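Side-chain contacts in type III restriction-modification enzyme EcoP15I Res subunit (Escherichia coli, PDB 4ZCF), which cleaves DNA as the restriction subunit of a type III enzyme, combining an ATP-binding helicase-like domain with an endonuclease domain and acting together with its Mod partner: residues Ala20-Phe25 with Asn102-Ile107; Thr93-Ile98 with Glu134-Asp139; Tyr683-Glu688 with Leu692-Ser697. All coordinates share one frame; numbering follows the deposited sequence.

Interaction 1: Ala20-Phe25 with Asn102-Ile107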
# COMPACT_ATOMS: atom_id res chain seq x y z
N ALA C 20 -16.08 35.91 -13.56
CA ALA C 20 -16.36 36.69 -12.37
C ALA C 20 -15.33 36.48 -11.24
O ALA C 20 -15.03 37.44 -10.53
CB ALA C 20 -17.78 36.45 -11.90
N VAL C 21 -14.73 35.26 -11.11
CA VAL C 21 -13.68 34.97 -10.12
C VAL C 21 -12.33 35.43 -10.68
O VAL C 21 -11.49 35.96 -9.94
CB VAL C 21 -13.63 33.48 -9.66
CG1 VAL C 21 -12.59 33.24 -8.57
CG2 VAL C 21 -15.00 33.00 -9.18
N MET C 22 -12.12 35.23 -12.00
CA MET C 22 -10.88 35.65 -12.67
C MET C 22 -10.66 37.18 -12.67
O MET C 22 -9.51 37.63 -12.53
CB MET C 22 -10.80 35.08 -14.10
CG MET C 22 -10.40 33.60 -14.16
SD MET C 22 -9.15 33.04 -12.97
CE MET C 22 -7.68 33.82 -13.59
N ASN C 23 -11.76 37.97 -12.83
CA ASN C 23 -11.73 39.44 -12.86
C ASN C 23 -11.30 40.10 -11.52
O ASN C 23 -10.81 41.23 -11.53
CB ASN C 23 -13.04 40.02 -13.36
CG ASN C 23 -13.37 39.74 -14.80
OD1 ASN C 23 -12.51 39.78 -15.69
ND2 ASN C 23 -14.65 39.48 -15.07
N VAL C 24 -11.45 39.37 -10.39
CA VAL C 24 -11.04 39.76 -9.03
C VAL C 24 -9.50 39.83 -8.97
O VAL C 24 -8.95 40.59 -8.17
CB VAL C 24 -11.62 38.75 -7.99
CG1 VAL C 24 -10.93 38.83 -6.63
CG2 VAL C 24 -13.12 38.91 -7.84
N PHE C 25 -8.81 39.06 -9.80
CA PHE C 25 -7.35 39.01 -9.76
C PHE C 25 -6.62 39.79 -10.86
O PHE C 25 -5.46 39.47 -11.14
CB PHE C 25 -6.87 37.55 -9.68
CG PHE C 25 -7.37 36.79 -8.48
CD1 PHE C 25 -6.71 36.87 -7.26
CD2 PHE C 25 -8.48 35.96 -8.57
CE1 PHE C 25 -7.16 36.16 -6.15
CE2 PHE C 25 -8.93 35.25 -7.47
CZ PHE C 25 -8.26 35.35 -6.26
N ASN C 102 -4.64 28.52 -12.49
CA ASN C 102 -3.40 27.85 -12.84
C ASN C 102 -2.81 28.46 -14.11
O ASN C 102 -1.60 28.72 -14.15
CB ASN C 102 -3.62 26.36 -13.01
CG ASN C 102 -2.35 25.66 -13.41
OD1 ASN C 102 -2.16 25.31 -14.58
ND2 ASN C 102 -1.42 25.51 -12.47
N LYS C 103 -3.63 28.66 -15.16
CA LYS C 103 -3.15 29.23 -16.43
C LYS C 103 -2.50 30.61 -16.19
O LYS C 103 -1.29 30.77 -16.40
CB LYS C 103 -4.31 29.29 -17.46
CG LYS C 103 -3.92 29.86 -18.82
CD LYS C 103 -5.08 29.80 -19.81
CE LYS C 103 -4.79 28.85 -20.95
NZ LYS C 103 -6.03 28.40 -21.65
N SER C 104 -3.28 31.55 -15.63
CA SER C 104 -2.86 32.93 -15.38
C SER C 104 -1.74 33.15 -14.37
O SER C 104 -0.88 34.00 -14.60
CB SER C 104 -4.06 33.79 -15.03
OG SER C 104 -5.06 33.72 -16.03
N PHE C 105 -1.73 32.39 -13.25
CA PHE C 105 -0.80 32.62 -12.14
C PHE C 105 0.11 31.48 -11.71
O PHE C 105 1.00 31.70 -10.88
CB PHE C 105 -1.56 33.18 -10.93
CG PHE C 105 -2.55 34.26 -11.30
CD1 PHE C 105 -2.11 35.51 -11.75
CD2 PHE C 105 -3.92 34.03 -11.22
CE1 PHE C 105 -3.03 36.50 -12.09
CE2 PHE C 105 -4.83 35.03 -11.56
CZ PHE C 105 -4.38 36.25 -12.00
N GLY C 106 -0.14 30.28 -12.21
CA GLY C 106 0.66 29.11 -11.83
C GLY C 106 0.39 28.60 -10.43
O GLY C 106 1.29 28.10 -9.76
N ILE C 107 -0.87 28.74 -9.97
CA ILE C 107 -1.32 28.19 -8.70
C ILE C 107 -1.55 26.70 -9.06
O ILE C 107 -2.28 26.41 -10.02
CB ILE C 107 -2.59 28.91 -8.15
CG1 ILE C 107 -2.42 30.46 -8.08
CG2 ILE C 107 -3.06 28.32 -6.81
CD1 ILE C 107 -1.44 31.03 -6.99
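M22 and S104 mark the closest approach of the backbones, their CA atoms 8.9 Å apart where helix 12-22 meets the last turn of helix 90-105, so side chains have to span the gap. M22 and F105 do so from opposite directions. The methionine chain leaves with CG beside the backbone N (chi1 -77°) and bends twice more, which delivers its terminal methyl to the partner helix: CE sits 3.6 Å from S104 OG and 3.7 Å from F105 CE2. The outer end of the F105 ring then reaches F25, its CZ lying 3.6 Å from F25 CB and 3.5 Å from F25 O, which meets the ring obliquely. The ring of F25 itself turns elsewhere, edge-to-face against Y248 and onto I80 of strand 79-84. N102 ND2 ties I107 back to the last turn of the second helix, donating to I107 O across 2.7 Å, nearly straight at 168° but from above the carbonyl plane, while R142 takes N102 OD1; G106, with positive phi, turns the chain out. The contact joins N-terminal helix 12-22 to the far end of the helix after the P-loop in a RecA-like helicase domain.

Interaction 2: Thr93-Ile98 with Glu134-Asp139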
# COMPACT_ATOMS: atom_id res chain seq x y z
N THR C 93 -17.84 24.65 -12.99
CA THR C 93 -17.42 26.04 -12.88
C THR C 93 -16.22 26.22 -11.95
O THR C 93 -15.24 26.84 -12.35
CB THR C 93 -18.62 26.95 -12.55
OG1 THR C 93 -19.58 26.89 -13.62
CG2 THR C 93 -18.21 28.40 -12.31
N TYR C 94 -16.27 25.67 -10.72
CA TYR C 94 -15.15 25.77 -9.80
C TYR C 94 -13.91 25.01 -10.28
O TYR C 94 -12.79 25.45 -10.04
CB TYR C 94 -15.52 25.54 -8.33
CG TYR C 94 -15.81 24.14 -7.82
CD1 TYR C 94 -14.82 23.16 -7.83
CD2 TYR C 94 -16.97 23.87 -7.11
CE1 TYR C 94 -15.03 21.90 -7.27
CE2 TYR C 94 -17.20 22.62 -6.55
CZ TYR C 94 -16.23 21.63 -6.63
OH TYR C 94 -16.48 20.40 -6.06
N ILE C 95 -14.12 23.91 -11.01
CA ILE C 95 -13.02 23.14 -11.58
C ILE C 95 -12.39 23.95 -12.71
O ILE C 95 -11.17 24.10 -12.74
CB ILE C 95 -13.42 21.70 -11.97
CG1 ILE C 95 -13.74 20.87 -10.70
CG2 ILE C 95 -12.31 21.05 -12.77
CD1 ILE C 95 -14.64 19.64 -10.91
N LYS C 96 -13.22 24.51 -13.61
CA LYS C 96 -12.72 25.35 -14.70
C LYS C 96 -11.96 26.57 -14.17
O LYS C 96 -10.95 26.94 -14.75
CB LYS C 96 -13.83 25.75 -15.69
CG LYS C 96 -13.25 26.18 -17.03
CD LYS C 96 -14.31 26.52 -18.08
CE LYS C 96 -13.83 27.61 -19.01
NZ LYS C 96 -12.51 27.29 -19.64
N THR C 97 -12.40 27.14 -13.04
CA THR C 97 -11.72 28.26 -12.39
C THR C 97 -10.33 27.84 -11.86
O THR C 97 -9.38 28.60 -12.01
CB THR C 97 -12.61 28.89 -11.31
OG1 THR C 97 -13.95 29.00 -11.78
CG2 THR C 97 -12.14 30.26 -10.90
N ILE C 98 -10.21 26.62 -11.29
CA ILE C 98 -8.95 26.04 -10.80
C ILE C 98 -7.90 26.01 -11.93
O ILE C 98 -6.72 26.32 -11.69
CB ILE C 98 -9.23 24.64 -10.20
CG1 ILE C 98 -9.63 24.75 -8.73
CG2 ILE C 98 -8.06 23.64 -10.40
CD1 ILE C 98 -10.47 23.61 -8.22
N GLU C 134 -10.06 14.45 -20.61
CA GLU C 134 -9.93 14.78 -22.04
C GLU C 134 -10.32 16.22 -22.29
O GLU C 134 -9.54 16.92 -22.91
CB GLU C 134 -10.75 13.84 -22.92
CG GLU C 134 -9.99 12.57 -23.25
CD GLU C 134 -10.87 11.36 -23.51
OE1 GLU C 134 -11.82 11.48 -24.33
OE2 GLU C 134 -10.62 10.29 -22.91
N HIS C 135 -11.47 16.68 -21.74
CA HIS C 135 -11.96 18.05 -21.85
C HIS C 135 -10.90 19.08 -21.43
O HIS C 135 -10.58 19.97 -22.21
CB HIS C 135 -13.26 18.24 -21.03
CG HIS C 135 -13.80 19.64 -21.02
ND1 HIS C 135 -14.53 20.14 -22.08
CD2 HIS C 135 -13.71 20.60 -20.06
CE1 HIS C 135 -14.84 21.38 -21.74
NE2 HIS C 135 -14.37 21.70 -20.53
N PHE C 136 -10.32 18.91 -20.23
CA PHE C 136 -9.32 19.83 -19.70
C PHE C 136 -7.89 19.72 -20.22
O PHE C 136 -7.14 20.70 -20.11
CB PHE C 136 -9.38 19.91 -18.18
CG PHE C 136 -10.58 20.65 -17.64
CD1 PHE C 136 -10.74 22.02 -17.87
CD2 PHE C 136 -11.53 20.00 -16.86
CE1 PHE C 136 -11.84 22.71 -17.36
CE2 PHE C 136 -12.62 20.69 -16.34
CZ PHE C 136 -12.77 22.05 -16.58
N ARG C 137 -7.50 18.58 -20.81
CA ARG C 137 -6.17 18.37 -21.41
C ARG C 137 -6.15 19.05 -22.78
O ARG C 137 -5.13 19.60 -23.18
CB ARG C 137 -5.87 16.86 -21.55
CG ARG C 137 -4.49 16.49 -22.13
CD ARG C 137 -4.12 15.02 -21.92
NE ARG C 137 -5.19 14.11 -22.33
CZ ARG C 137 -5.82 13.28 -21.51
NH1 ARG C 137 -5.48 13.20 -20.22
NH2 ARG C 137 -6.79 12.50 -21.97
N ASP C 138 -7.29 19.03 -23.48
CA ASP C 138 -7.41 19.69 -24.77
C ASP C 138 -7.31 21.22 -24.60
O ASP C 138 -6.48 21.86 -25.24
CB ASP C 138 -8.74 19.32 -25.45
CG ASP C 138 -8.79 17.95 -26.09
OD1 ASP C 138 -7.71 17.44 -26.50
OD2 ASP C 138 -9.91 17.39 -26.23
N ASP C 139 -8.14 21.77 -23.71
CA ASP C 139 -8.25 23.19 -23.47
C ASP C 139 -7.08 23.84 -22.74
O ASP C 139 -6.84 25.02 -22.97
CB ASP C 139 -9.58 23.51 -22.78
CG ASP C 139 -10.85 23.30 -23.60
OD1 ASP C 139 -10.75 23.19 -24.85
OD2 ASP C 139 -11.96 23.30 -22.99
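F136 points from helix 130-140 at I95 and K96 of helix 90-105, the helix that follows the P-loop in this RecA-like domain, and its ring carries almost the whole contact. The nearest backbones, at K96 and F136, stand 8.2 Å apart between CA atoms. In the tight part, I95 CG2 lies 3.6 Å from F136 CE2, the two side chains crossing at about a right angle. K96 CG comes to the ring edge, near its plane, 3.8 Å from F136 CE1; with CG anti to the backbone N (chi1 -160°), the aliphatic stem of the lysine runs past the phenyl rim. H135 CD2 covers one face of F136 over its centre, and F99 stacks on the ring too. I95 also touches F126, an AMP-binding residue. Were F136 replaced by an alanine, I95 CG2 and the stem of K96 would probably lose their ring neighbour, and a gap would open between the two helices. The other side is looser and polar. K96 NZ is hydrogen-bonded to Y140 OH and remains 5.2 Å from D139 OD2, too far for a direct ion pair, while E134 forms a salt bridge with R577 of a neighbouring subunit. H135 NE2 is hydrogen-bonded to Y92 OH, and D139 OD2 hovers 3.6 Å above the plane of the imidazole of H135, offset toward its rim.

Interaction 3: Tyr683-Glu688 with Leu692-Ser697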
# COMPACT_ATOMS: atom_id res chain seq x y z
N TYR C 683 -13.89 29.97 -47.24
CA TYR C 683 -13.07 31.16 -47.34
C TYR C 683 -12.19 31.04 -48.57
O TYR C 683 -11.41 30.10 -48.68
CB TYR C 683 -12.25 31.36 -46.05
CG TYR C 683 -13.07 31.67 -44.82
CD1 TYR C 683 -13.36 32.99 -44.47
CD2 TYR C 683 -13.50 30.66 -43.97
CE1 TYR C 683 -14.10 33.29 -43.32
CE2 TYR C 683 -14.23 30.95 -42.82
CZ TYR C 683 -14.53 32.26 -42.50
OH TYR C 683 -15.25 32.54 -41.36
N LYS C 684 -12.36 31.98 -49.52
CA LYS C 684 -11.61 32.01 -50.78
C LYS C 684 -10.28 32.79 -50.69
O LYS C 684 -10.16 33.93 -51.17
CB LYS C 684 -12.50 32.45 -51.95
CG LYS C 684 -13.16 31.29 -52.66
CD LYS C 684 -14.67 31.38 -52.58
CE LYS C 684 -15.34 30.44 -53.55
NZ LYS C 684 -15.35 29.04 -53.07
N ILE C 685 -9.30 32.15 -50.05
CA ILE C 685 -7.93 32.63 -49.90
C ILE C 685 -7.07 31.53 -50.55
O ILE C 685 -7.02 30.41 -50.04
CB ILE C 685 -7.57 32.95 -48.42
CG1 ILE C 685 -8.36 34.18 -47.90
CG2 ILE C 685 -6.09 33.20 -48.25
CD1 ILE C 685 -9.56 33.87 -47.01
N ASN C 686 -6.50 31.84 -51.72
CA ASN C 686 -5.74 30.90 -52.55
C ASN C 686 -4.31 30.56 -52.08
O ASN C 686 -3.69 29.67 -52.68
CB ASN C 686 -5.78 31.36 -54.02
CG ASN C 686 -7.14 31.20 -54.68
OD1 ASN C 686 -8.20 31.56 -54.12
ND2 ASN C 686 -7.15 30.67 -55.90
N SER C 687 -3.80 31.23 -51.03
CA SER C 687 -2.45 30.99 -50.52
C SER C 687 -2.31 31.30 -49.03
O SER C 687 -3.04 32.15 -48.52
CB SER C 687 -1.43 31.81 -51.31
N GLU C 688 -1.36 30.63 -48.33
CA GLU C 688 -1.13 30.94 -46.93
C GLU C 688 -0.46 32.30 -46.84
O GLU C 688 -0.79 33.07 -45.94
CB GLU C 688 -0.31 29.86 -46.19
CG GLU C 688 -1.14 28.94 -45.30
CD GLU C 688 -2.18 29.59 -44.40
OE1 GLU C 688 -3.35 29.66 -44.82
OE2 GLU C 688 -1.81 30.02 -43.28
N LEU C 692 -1.69 35.43 -44.69
CA LEU C 692 -0.70 36.08 -43.83
C LEU C 692 -0.87 37.60 -43.86
O LEU C 692 -0.88 38.24 -42.80
CB LEU C 692 0.72 35.67 -44.30
CG LEU C 692 1.85 35.77 -43.28
CD1 LEU C 692 2.64 34.50 -43.23
CD2 LEU C 692 2.77 36.90 -43.61
N SER C 693 -1.05 38.17 -45.07
CA SER C 693 -1.23 39.60 -45.31
C SER C 693 -2.56 40.14 -44.76
O SER C 693 -2.61 41.30 -44.37
CB SER C 693 -1.07 39.92 -46.79
OG SER C 693 -2.08 39.32 -47.59
N ILE C 694 -3.61 39.30 -44.72
CA ILE C 694 -4.94 39.67 -44.20
C ILE C 694 -4.88 39.81 -42.66
O ILE C 694 -5.41 40.78 -42.11
CB ILE C 694 -6.04 38.71 -44.72
CG1 ILE C 694 -6.12 38.76 -46.26
CG2 ILE C 694 -7.41 39.00 -44.08
CD1 ILE C 694 -6.62 37.47 -46.96
N PHE C 695 -4.21 38.85 -41.99
CA PHE C 695 -4.03 38.88 -40.53
C PHE C 695 -3.04 40.00 -40.09
O PHE C 695 -3.17 40.54 -38.98
CB PHE C 695 -3.65 37.48 -39.97
CG PHE C 695 -3.48 37.45 -38.47
CD1 PHE C 695 -4.58 37.50 -37.63
CD2 PHE C 695 -2.21 37.42 -37.90
CE1 PHE C 695 -4.42 37.54 -36.24
CE2 PHE C 695 -2.05 37.46 -36.51
CZ PHE C 695 -3.16 37.52 -35.69
N LYS C 696 -2.07 40.35 -40.97
CA LYS C 696 -1.08 41.41 -40.75
C LYS C 696 -1.76 42.80 -40.74
O LYS C 696 -1.47 43.62 -39.87
CB LYS C 696 0.03 41.35 -41.82
CG LYS C 696 1.14 42.40 -41.69
CD LYS C 696 2.55 41.84 -41.89
CE LYS C 696 2.95 41.65 -43.33
NZ LYS C 696 4.30 41.05 -43.45
N SER C 697 -2.68 43.04 -41.71
CA SER C 697 -3.44 44.28 -41.85
C SER C 697 -4.25 44.56 -40.58
O SER C 697 -4.16 45.67 -40.05
CB SER C 697 -4.36 44.22 -43.07
OG SER C 697 -3.59 44.09 -44.26
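The first turn of helix 688-701 joins E688 to L692 through an ordinary i to i+4 bond, and the loop leading into it supplies a second, apolar touch further along. L692 N donates to E688 O across 2.8 Å, with 154° at the hydrogen. The leucine, its CG anti to the backbone N at chi1 -157°, packs on V766 of helix 760-769. S687 sits at the N-cap position, though its OG is not modelled and no capping bond is seen, and the residues before it run back beside the start of the helix they introduce. This brings I685 to I694: I685 CG1 lies 3.8 Å from I694 CD1, a single apolar touch made at a slant. In I694 the CG1 branch stays beside the backbone N and then extends at chi2 (152°), carrying CD1 out toward the loop. I685 also rests on E690 and F691 of the helix and on A618 of a neighbouring subunit. The carboxylate of E688 is directed to that subunit as well, where OE2 is hydrogen-bonded to S617 OG. One turn on, S693 O accepts from two donors of the same residue, S697 OG at 3.0 Å and S697 N at 3.2 Å.

Interactions 1 and 2 illustrate how one helix can serve two neighbours: helix 90-105 takes helix 130-140 along its middle, while helix 12-22 runs beside it from T93 to its end. Their centres are 13 Å apart and they touch, with V21 CB 3.8 Å from T97 CG2, and along the chain their segments alternate, so the two contacts interlock. Interaction 2 is the one near the nucleotide, the side chain of I95 lying about 7 Å from the bound AMP, whereas interaction 1 lies away from the annotated sites. Interaction 3 stands apart, its centre 34 Å from that of interaction 1 and 33 Å from that of interaction 2, at the surface beside a neighbouring subunit.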